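Local atomic coordinates of acetoacetate decarboxylase (Sphingomonas wittichii, PDB entry 5UPB), a protein that is an acetoacetate decarboxylase-like enzyme and probably acts as a lyase, as the decarboxylases of its family do. Residues M27-L32 with V241-G246; C54-G59 with F159-T164; A129-Y134 with E143-G148; V165-D170 with I212-P217. One frame throughout, in Å; residues are numbered along the deposited sequence.

Strand 21-34 opens interaction 1, which closes only when strand 235-249 returns beside it, so the other three contacts all lie within its long loop. Residues 54-59 then open interaction 2. Before that contact closes, the chain makes the short loop of interaction 3, between 129-134 and 143-148, and the next strand brings 159-164 back across 54-59. Interaction 4 begins directly afterwards on the same strand and closes at 212-217, in series with interactions 2 and 3. No two loops cross. Interactions 1, 3 and 4 pair neighbouring antiparallel segments, while interaction 2 packs two barrel strands face to face, nearly at right angles. Interactions 1, 2 and 3 also reach the second subunit.

Interaction 1: residues M27-L32 with V241-G246; sequences MLTVYL and VTYSYG
M27 lays its side chain on the ring of Y243, its partner in an antiparallel hydrogen-bonded pair. The CB of M27 sits over one ring face, 3.8 Å from the centroid of Y243 and 17° off the normal, a CH-pi contact. CG runs on beside the ring, nearest Y243 CE2, and also meets Y245 CB at 4.1 Å. The chain bends at chi2 and again at chi3 (-73°), which puts CE 4.0 Å from Y243 OH. Y57 and F61 of the neighbouring strand 53-65 also touch this methionine. Y243 CG lies between its N and carbonyl carbon (chi1 60°); further out, CE1 of the ring is 3.6 Å from T29 OG1. An alanine in place of Y243 would probably open a gap beside M27, whose CB would lose its ring face and CG its ring neighbours. Next along the strands, V241 CG1 packs against T29 CB at 4.0 Å, and Y31 CE2 closes on the same methyl; the hydroxyl of Y31 is bonded to R175 N. On the sheet's other face, T242 OG1 donates to M27 O over 2.7 Å, tilted from the carbonyl plane. That carbonyl also accepts from Y243 N, so two donors grip one oxygen, while R130 NH1 is a further partner of T242 OG1. The backbones of T29 and V241 exchange two more bonds. Chemically the two faces differ: the one bearing M27 and Y243 is held largely by carbon and ring contacts, and the buried T29 OG1 there has no hydrogen-bond partner; the one bearing T242 has a short polar link.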
# COMPACT_ATOMS: atom_id res chain seq x y z
N MET A 27 3.49 18.34 -12.26
CA MET A 27 3.34 17.44 -13.40
C MET A 27 4.71 17.16 -14.01
O MET A 27 5.55 18.07 -14.13
CB MET A 27 2.46 18.04 -14.52
CG MET A 27 1.07 18.43 -14.07
SD MET A 27 0.07 17.02 -13.78
CE MET A 27 -0.24 16.47 -15.44
N LEU A 28 4.91 15.91 -14.40
CA LEU A 28 5.99 15.50 -15.29
C LEU A 28 5.35 14.96 -16.56
O LEU A 28 4.53 14.03 -16.50
CB LEU A 28 6.86 14.43 -14.62
CG LEU A 28 7.82 13.67 -15.53
CD1 LEU A 28 8.84 14.65 -16.15
CD2 LEU A 28 8.57 12.56 -14.74
N THR A 29 5.70 15.54 -17.70
CA THR A 29 5.08 15.18 -18.96
C THR A 29 6.12 14.92 -20.05
O THR A 29 7.07 15.71 -20.22
CB THR A 29 4.12 16.29 -19.40
OG1 THR A 29 3.12 16.46 -18.38
CG2 THR A 29 3.45 15.96 -20.72
N VAL A 30 5.91 13.83 -20.79
CA VAL A 30 6.69 13.51 -21.97
C VAL A 30 5.75 13.40 -23.16
O VAL A 30 4.75 12.66 -23.12
CB VAL A 30 7.50 12.23 -21.78
CG1 VAL A 30 8.19 11.86 -23.11
CG2 VAL A 30 8.49 12.42 -20.67
N TYR A 31 6.05 14.15 -24.19
CA TYR A 31 5.31 14.08 -25.43
C TYR A 31 5.94 13.07 -26.38
O TYR A 31 7.17 12.92 -26.43
CB TYR A 31 5.27 15.46 -26.08
CG TYR A 31 4.52 16.44 -25.23
CD1 TYR A 31 3.13 16.37 -25.11
CD2 TYR A 31 5.19 17.46 -24.55
CE1 TYR A 31 2.43 17.27 -24.31
CE2 TYR A 31 4.50 18.36 -23.75
CZ TYR A 31 3.12 18.27 -23.65
OH TYR A 31 2.43 19.18 -22.87
N LEU A 32 5.08 12.35 -27.07
CA LEU A 32 5.44 11.24 -27.95
C LEU A 32 4.63 11.33 -29.23
O LEU A 32 3.54 11.92 -29.26
CB LEU A 32 5.11 9.87 -27.33
CG LEU A 32 5.48 9.60 -25.90
CD1 LEU A 32 4.81 8.30 -25.55
CD2 LEU A 32 6.98 9.51 -25.79
N VAL A 241 8.77 18.01 -20.25
CA VAL A 241 8.55 19.21 -19.46
C VAL A 241 8.02 18.81 -18.08
O VAL A 241 7.37 17.77 -17.92
CB VAL A 241 7.57 20.17 -20.18
CG1 VAL A 241 6.19 19.55 -20.24
CG2 VAL A 241 7.51 21.50 -19.49
N THR A 242 8.34 19.64 -17.07
CA THR A 242 7.75 19.55 -15.73
C THR A 242 7.25 20.95 -15.39
O THR A 242 7.82 21.95 -15.83
CB THR A 242 8.75 19.03 -14.67
OG1 THR A 242 8.07 18.77 -13.43
CG2 THR A 242 9.92 20.04 -14.42
N TYR A 243 6.13 21.01 -14.68
CA TYR A 243 5.46 22.28 -14.47
C TYR A 243 4.43 22.12 -13.38
O TYR A 243 4.11 21.01 -12.93
CB TYR A 243 4.80 22.79 -15.75
CG TYR A 243 3.76 21.85 -16.30
CD1 TYR A 243 4.12 20.80 -17.12
CD2 TYR A 243 2.41 22.07 -16.07
CE1 TYR A 243 3.16 19.96 -17.66
CE2 TYR A 243 1.45 21.25 -16.60
CZ TYR A 243 1.83 20.20 -17.41
OH TYR A 243 0.85 19.39 -17.94
N SER A 244 3.86 23.26 -13.00
CA SER A 244 2.75 23.29 -12.06
C SER A 244 1.48 23.70 -12.78
O SER A 244 1.49 24.49 -13.75
CB SER A 244 3.05 24.20 -10.88
OG SER A 244 4.21 23.72 -10.24
N TYR A 245 0.38 23.22 -12.24
CA TYR A 245 -0.90 23.32 -12.89
C TYR A 245 -2.02 23.44 -11.89
O TYR A 245 -2.07 22.71 -10.89
CB TYR A 245 -1.02 21.97 -13.64
CG TYR A 245 -2.24 21.64 -14.43
CD1 TYR A 245 -2.98 22.60 -15.04
CD2 TYR A 245 -2.68 20.32 -14.49
CE1 TYR A 245 -4.09 22.28 -15.76
CE2 TYR A 245 -3.80 19.98 -15.20
CZ TYR A 245 -4.51 20.96 -15.83
OH TYR A 245 -5.66 20.63 -16.53
N GLY A 246 -2.98 24.28 -12.23
CA GLY A 246 -4.17 24.43 -11.42
C GLY A 246 -5.36 24.49 -12.34
O GLY A 246 -5.29 25.06 -13.44

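Interaction 2: residues C54-G59 with F159-T164; sequences CMAYVG and FRLGLT
A56 and V58 meet F159 and L161 where two strands of the beta barrel of this acetoacetate decarboxylase-like fold pack face to face and nearly perpendicular, 84° between their directions. The axes approach to 7.9 Å, too far for backbone pairing, and the contact is made by side chains. In its close-packed part, L161 inserts its forked end against strand 53-65. CG lies anti to the carbonyl carbon of L161 (chi1 -66°), and the two methyls divide the work: CD2 reaches A56 CB at 3.9 Å, while CD1 lies 3.8 Å from A56 O and also touches Y57 CA. V58 comes in from the opposite direction and slides past both partners, its CG2 3.9 Å from F159 CE1 and 4.0 Å from L161 CD1. I219, L86 and L28 from flanking strands add to this apolar interior. The looser parts lie at the backs of the strands and beyond G162. Y57 turns its ring to the other side of its strand, where its hydroxyl bonds E83, and R160 likewise points away from the contact, NH1 forming a salt bridge with E220 and NH2 bonding R74 O of the second subunit. T164, partly exposed, has moved well off the crossing and packs on L73 of the second subunit. Although Y57 keeps its ring away, its backbone still takes part: Y57 O lies in the plane of the F159 ring, at the edge, 3.7 Å from F159 CZ.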
# COMPACT_ATOMS: atom_id res chain seq x y z
N CYS A 54 0.86 11.93 -28.63
CA CYS A 54 0.41 11.39 -27.35
C CYS A 54 1.16 12.13 -26.27
O CYS A 54 2.23 12.69 -26.54
CB CYS A 54 0.69 9.87 -27.17
SG CYS A 54 -0.08 8.97 -28.38
N MET A 55 0.58 12.17 -25.08
CA MET A 55 1.30 12.68 -23.92
C MET A 55 1.26 11.62 -22.83
O MET A 55 0.21 11.02 -22.56
CB MET A 55 0.75 14.00 -23.34
CG MET A 55 -0.36 13.95 -22.44
SD MET A 55 -0.56 15.63 -21.82
CE MET A 55 -2.20 15.96 -22.43
N ALA A 56 2.42 11.34 -22.26
CA ALA A 56 2.52 10.57 -21.02
C ALA A 56 2.77 11.54 -19.87
O ALA A 56 3.55 12.48 -20.02
CB ALA A 56 3.66 9.57 -21.12
N TYR A 57 2.04 11.37 -18.74
CA TYR A 57 2.37 12.17 -17.56
C TYR A 57 2.31 11.36 -16.29
O TYR A 57 1.58 10.36 -16.17
CB TYR A 57 1.47 13.43 -17.41
CG TYR A 57 0.02 13.19 -17.04
CD1 TYR A 57 -0.36 12.87 -15.74
CD2 TYR A 57 -0.97 13.33 -17.98
CE1 TYR A 57 -1.70 12.67 -15.42
CE2 TYR A 57 -2.30 13.14 -17.67
CZ TYR A 57 -2.65 12.81 -16.39
OH TYR A 57 -3.98 12.64 -16.08
N VAL A 58 3.08 11.84 -15.32
CA VAL A 58 2.95 11.45 -13.92
C VAL A 58 2.80 12.72 -13.12
O VAL A 58 3.59 13.66 -13.29
CB VAL A 58 4.17 10.67 -13.41
CG1 VAL A 58 4.00 10.37 -11.94
CG2 VAL A 58 4.41 9.43 -14.26
N GLY A 59 1.77 12.79 -12.29
CA GLY A 59 1.53 13.99 -11.50
C GLY A 59 1.13 13.70 -10.07
O GLY A 59 0.58 12.63 -9.74
N PHE A 159 4.83 2.18 -16.66
CA PHE A 159 5.83 2.95 -17.40
C PHE A 159 6.64 3.80 -16.44
O PHE A 159 6.31 3.95 -15.27
CB PHE A 159 5.21 3.79 -18.52
CG PHE A 159 4.30 4.91 -18.07
CD1 PHE A 159 4.81 6.20 -17.85
CD2 PHE A 159 2.93 4.71 -17.94
CE1 PHE A 159 3.96 7.25 -17.48
CE2 PHE A 159 2.08 5.75 -17.57
CZ PHE A 159 2.61 7.04 -17.35
N ARG A 160 7.81 4.21 -16.93
CA ARG A 160 8.70 5.11 -16.22
C ARG A 160 8.91 6.35 -17.08
O ARG A 160 8.99 6.25 -18.30
CB ARG A 160 10.06 4.48 -15.96
CG ARG A 160 9.99 3.10 -15.37
CD ARG A 160 11.31 2.37 -15.57
NE ARG A 160 12.41 3.01 -14.84
CZ ARG A 160 13.68 2.73 -15.07
NH1 ARG A 160 14.03 1.87 -16.02
NH2 ARG A 160 14.62 3.33 -14.35
N LEU A 161 8.99 7.51 -16.43
CA LEU A 161 9.25 8.79 -17.09
C LEU A 161 10.33 9.53 -16.32
O LEU A 161 10.44 9.41 -15.10
CB LEU A 161 8.06 9.74 -17.09
CG LEU A 161 6.80 9.46 -17.84
CD1 LEU A 161 5.93 10.71 -17.70
CD2 LEU A 161 7.11 9.13 -19.29
N GLY A 162 11.07 10.36 -17.05
CA GLY A 162 12.07 11.19 -16.39
C GLY A 162 12.40 12.39 -17.25
O GLY A 162 12.09 12.44 -18.45
N LEU A 163 13.05 13.36 -16.62
CA LEU A 163 13.45 14.60 -17.28
C LEU A 163 14.76 15.06 -16.67
O LEU A 163 14.88 15.10 -15.44
CB LEU A 163 12.40 15.69 -17.05
CG LEU A 163 12.62 16.99 -17.78
CD1 LEU A 163 12.44 16.76 -19.28
CD2 LEU A 163 11.64 18.02 -17.25
N THR A 164 15.73 15.43 -17.52
CA THR A 164 16.90 16.19 -17.08
C THR A 164 16.70 17.61 -17.59
O THR A 164 16.66 17.84 -18.80
CB THR A 164 18.21 15.63 -17.63
OG1 THR A 164 18.36 14.27 -17.22
CG2 THR A 164 19.38 16.44 -17.10

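Interaction 3: residues A129-Y134 with E143-G148; sequences ARPHPY and EGAVVG
A129 and G148 face each other as an antiparallel hydrogen-bonded pair, A129 N donating to G148 O at 2.8 Å and G148 N to A129 O at 3.0 Å, both bonds nearly straight. Beyond this pair the regular ladder stops and side chains take over. V147 spreads its two methyls between the next residues. CG1, anti to the backbone N (chi1 178°), lies 3.4 Å from A129 O and 3.7 Å from R130 CG, and the two side chains run side by side in the same direction. The arginine then carries its guanidinium on to T242. CG2 of V147 turns to P131 CD at 4.0 Å, the proline crossing the valine at about a right angle. The same P131 CD approaches V146 O at 3.3 Å, and P131 CG reaches A145 CB at 4.1 Å. An alanine in place of P131 would remove CG and CD and would probably leave a gap facing the methyls of A145 and V147, with the chain free to turn more about this residue. Further out the chains part. H132 ND1 accepts Y134 N, while H132 NE2 and Y134 OH bond D26 and D211 of the second subunit. This is the loop end of a beta hairpin with a long connection: strands 125-129 and 146-153 pair, and the segment between them swings out and meets the second subunit.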
# COMPACT_ATOMS: atom_id res chain seq x y z
N ALA A 129 8.71 12.14 -8.26
CA ALA A 129 9.78 12.71 -7.45
C ALA A 129 10.36 13.93 -8.16
O ALA A 129 10.84 13.81 -9.29
CB ALA A 129 10.89 11.71 -7.17
N ARG A 130 10.33 15.06 -7.49
CA ARG A 130 11.02 16.28 -7.93
C ARG A 130 11.95 16.76 -6.83
O ARG A 130 11.70 16.52 -5.64
CB ARG A 130 10.06 17.39 -8.35
CG ARG A 130 9.04 16.88 -9.30
CD ARG A 130 8.34 17.97 -10.11
NE ARG A 130 7.88 19.09 -9.33
CZ ARG A 130 7.53 20.28 -9.85
NH1 ARG A 130 7.55 20.51 -11.18
NH2 ARG A 130 7.12 21.22 -9.03
N PRO A 131 13.06 17.40 -7.20
CA PRO A 131 14.00 17.89 -6.19
C PRO A 131 13.39 18.98 -5.31
O PRO A 131 12.84 19.97 -5.80
CB PRO A 131 15.16 18.41 -7.02
CG PRO A 131 14.53 18.84 -8.34
CD PRO A 131 13.41 17.85 -8.56
N HIS A 132 13.50 18.79 -4.02
CA HIS A 132 12.93 19.76 -3.10
C HIS A 132 13.81 21.01 -3.07
O HIS A 132 15.03 20.91 -2.92
CB HIS A 132 12.80 19.15 -1.71
CG HIS A 132 11.98 19.98 -0.78
ND1 HIS A 132 12.41 21.17 -0.25
CD2 HIS A 132 10.73 19.78 -0.29
CE1 HIS A 132 11.47 21.67 0.52
NE2 HIS A 132 10.44 20.84 0.53
N PRO A 133 13.23 22.21 -3.18
CA PRO A 133 14.07 23.43 -3.22
C PRO A 133 14.97 23.60 -2.00
O PRO A 133 16.00 24.29 -2.09
CB PRO A 133 13.03 24.57 -3.28
CG PRO A 133 11.82 23.97 -3.81
CD PRO A 133 11.80 22.53 -3.34
N TYR A 134 14.58 23.07 -0.85
CA TYR A 134 15.43 23.20 0.32
C TYR A 134 16.51 22.14 0.44
O TYR A 134 17.29 22.20 1.39
CB TYR A 134 14.61 23.14 1.60
CG TYR A 134 13.81 24.39 1.92
CD1 TYR A 134 12.84 24.88 1.04
CD2 TYR A 134 14.10 25.12 3.06
CE1 TYR A 134 12.12 26.02 1.35
CE2 TYR A 134 13.40 26.27 3.37
CZ TYR A 134 12.41 26.72 2.51
OH TYR A 134 11.71 27.87 2.82
N GLU A 143 18.49 24.37 -14.19
CA GLU A 143 19.24 23.68 -15.21
C GLU A 143 20.02 22.54 -14.57
O GLU A 143 20.64 22.71 -13.52
CB GLU A 143 20.21 24.66 -15.86
CG GLU A 143 19.58 25.88 -16.46
CD GLU A 143 20.61 26.74 -17.15
OE1 GLU A 143 21.80 26.38 -17.08
OE2 GLU A 143 20.24 27.81 -17.70
N GLY A 144 19.93 21.36 -15.15
CA GLY A 144 20.62 20.23 -14.58
C GLY A 144 19.85 19.42 -13.57
O GLY A 144 20.29 18.32 -13.25
N ALA A 145 18.70 19.89 -13.09
CA ALA A 145 17.87 19.09 -12.17
C ALA A 145 17.30 17.85 -12.85
O ALA A 145 17.09 17.81 -14.06
CB ALA A 145 16.72 19.95 -11.64
N VAL A 146 17.02 16.82 -12.05
CA VAL A 146 16.39 15.61 -12.57
C VAL A 146 15.07 15.42 -11.86
O VAL A 146 14.92 15.77 -10.69
CB VAL A 146 17.30 14.37 -12.47
CG1 VAL A 146 18.47 14.52 -13.45
CG2 VAL A 146 17.80 14.14 -11.03
N VAL A 147 14.08 14.93 -12.63
CA VAL A 147 12.73 14.61 -12.17
C VAL A 147 12.40 13.19 -12.62
O VAL A 147 12.83 12.78 -13.71
CB VAL A 147 11.72 15.62 -12.74
CG1 VAL A 147 10.32 15.28 -12.33
CG2 VAL A 147 12.12 17.04 -12.30
N GLY A 148 11.68 12.44 -11.80
CA GLY A 148 11.36 11.06 -12.15
C GLY A 148 9.93 10.71 -11.78
O GLY A 148 9.38 11.25 -10.82

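Interaction 4: residues V165-D170 with I212-P217; sequences VTRAGD and IWAGEP
W213 turns the six-membered part of its indole toward the segment 165-170 and meets two residues at once. A168 lies over one ring face, with its CB 4.1 Å from W213 CZ3, while V165 crosses the indole obliquely and brings CG1 to 3.6 Å from W213 CE3. The W213 side chain also touches L141 of a nearby loop. On the other face of the sheet R167 and A214 form a second pair. The arginine starts between its backbone N and carbonyl carbon (chi1 56°), runs extended to NE, and lays its guanidinium over the A214 methyl, CB being 3.6 Å from the guanidinium plane. Within that plane, R167 NH1 donates to its neighbour's oxygen, A168 O, at 3.1 Å; separately, R167 NH2 forms a salt bridge with D173. These bonds probably fix the rotation of the group over the alanine methyl. Between V165 and R167 the register slips by one residue in a classic beta bulge: T166 and R167 both face A214. A214 O takes a firm bond from T166 N, in the carbonyl plane and on a lone pair, with weak ones from R167 N and T166 OG1. Here the strands come very close, V165 CA lying 4.0 Å from G215 CA, and a CB on G215 would clash with V165 CA. Past the bulge A214 N returns a bond to R167 O. G169 N reaches I212 O at 2.7 Å from above the carbonyl plane, and I212 CD1 ends 3.5 Å from D170 C.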
# COMPACT_ATOMS: atom_id res chain seq x y z
N VAL A 165 16.53 18.55 -16.67
CA VAL A 165 16.13 19.91 -17.03
C VAL A 165 17.27 20.59 -17.76
O VAL A 165 18.42 20.51 -17.34
CB VAL A 165 15.73 20.69 -15.77
CG1 VAL A 165 15.47 22.20 -16.09
CG2 VAL A 165 14.50 20.03 -15.12
N THR A 166 16.95 21.24 -18.88
CA THR A 166 17.94 22.01 -19.63
C THR A 166 17.70 23.51 -19.56
O THR A 166 18.65 24.27 -19.68
CB THR A 166 17.97 21.60 -21.11
OG1 THR A 166 16.68 21.72 -21.69
CG2 THR A 166 18.44 20.17 -21.26
N ARG A 167 16.47 23.96 -19.34
CA ARG A 167 16.22 25.40 -19.33
C ARG A 167 14.86 25.67 -18.72
O ARG A 167 13.99 24.79 -18.65
CB ARG A 167 16.26 26.00 -20.75
CG ARG A 167 15.28 25.32 -21.70
CD ARG A 167 15.06 26.16 -22.95
NE ARG A 167 14.22 25.47 -23.92
CZ ARG A 167 12.88 25.45 -23.90
NH1 ARG A 167 12.19 26.08 -22.97
NH2 ARG A 167 12.23 24.81 -24.84
N ALA A 168 14.71 26.89 -18.24
CA ALA A 168 13.39 27.39 -17.92
C ALA A 168 12.52 27.31 -19.17
O ALA A 168 13.02 27.41 -20.31
CB ALA A 168 13.48 28.83 -17.41
N GLY A 169 11.22 27.14 -18.98
CA GLY A 169 10.31 26.96 -20.09
C GLY A 169 9.12 27.90 -19.99
O GLY A 169 9.04 28.74 -19.10
N ASP A 170 8.21 27.73 -20.94
CA ASP A 170 7.04 28.58 -21.01
C ASP A 170 5.92 27.80 -21.67
O ASP A 170 6.08 26.62 -22.00
CB ASP A 170 7.41 29.87 -21.77
CG ASP A 170 8.04 29.58 -23.12
OD1 ASP A 170 7.52 28.69 -23.85
OD2 ASP A 170 9.05 30.24 -23.44
N ILE A 212 7.46 26.35 -15.32
CA ILE A 212 7.70 25.40 -16.39
C ILE A 212 9.19 25.27 -16.64
O ILE A 212 9.93 26.28 -16.73
CB ILE A 212 6.97 25.85 -17.67
CG1 ILE A 212 5.49 26.04 -17.40
CG2 ILE A 212 7.17 24.86 -18.77
CD1 ILE A 212 4.76 26.80 -18.55
N TRP A 213 9.64 24.01 -16.75
CA TRP A 213 11.02 23.66 -17.09
C TRP A 213 11.03 22.60 -18.18
O TRP A 213 10.28 21.63 -18.12
CB TRP A 213 11.78 23.14 -15.87
CG TRP A 213 11.81 24.15 -14.74
CD1 TRP A 213 10.84 24.35 -13.80
CD2 TRP A 213 12.86 25.07 -14.44
NE1 TRP A 213 11.21 25.36 -12.94
CE2 TRP A 213 12.45 25.80 -13.30
CE3 TRP A 213 14.09 25.36 -15.03
CZ2 TRP A 213 13.23 26.82 -12.75
CZ3 TRP A 213 14.87 26.37 -14.46
CH2 TRP A 213 14.45 27.07 -13.33
N ALA A 214 11.88 22.79 -19.18
CA ALA A 214 12.01 21.86 -20.29
C ALA A 214 13.31 21.09 -20.13
O ALA A 214 14.22 21.50 -19.42
CB ALA A 214 12.00 22.59 -21.65
N GLY A 215 13.42 19.97 -20.83
CA GLY A 215 14.65 19.21 -20.69
C GLY A 215 14.64 17.97 -21.53
O GLY A 215 13.84 17.82 -22.46
N GLU A 216 15.61 17.12 -21.25
CA GLU A 216 15.81 15.92 -22.02
C GLU A 216 14.95 14.82 -21.41
O GLU A 216 15.12 14.50 -20.23
CB GLU A 216 17.26 15.48 -22.00
CG GLU A 216 17.52 14.26 -22.88
CD GLU A 216 18.90 13.66 -22.67
OE1 GLU A 216 19.60 14.08 -21.72
OE2 GLU A 216 19.28 12.76 -23.44
N PRO A 217 13.96 14.30 -22.12
CA PRO A 217 13.04 13.32 -21.53
C PRO A 217 13.51 11.89 -21.68
O PRO A 217 14.33 11.55 -22.53
CB PRO A 217 11.75 13.52 -22.33
CG PRO A 217 12.25 13.91 -23.70
CD PRO A 217 13.49 14.76 -23.44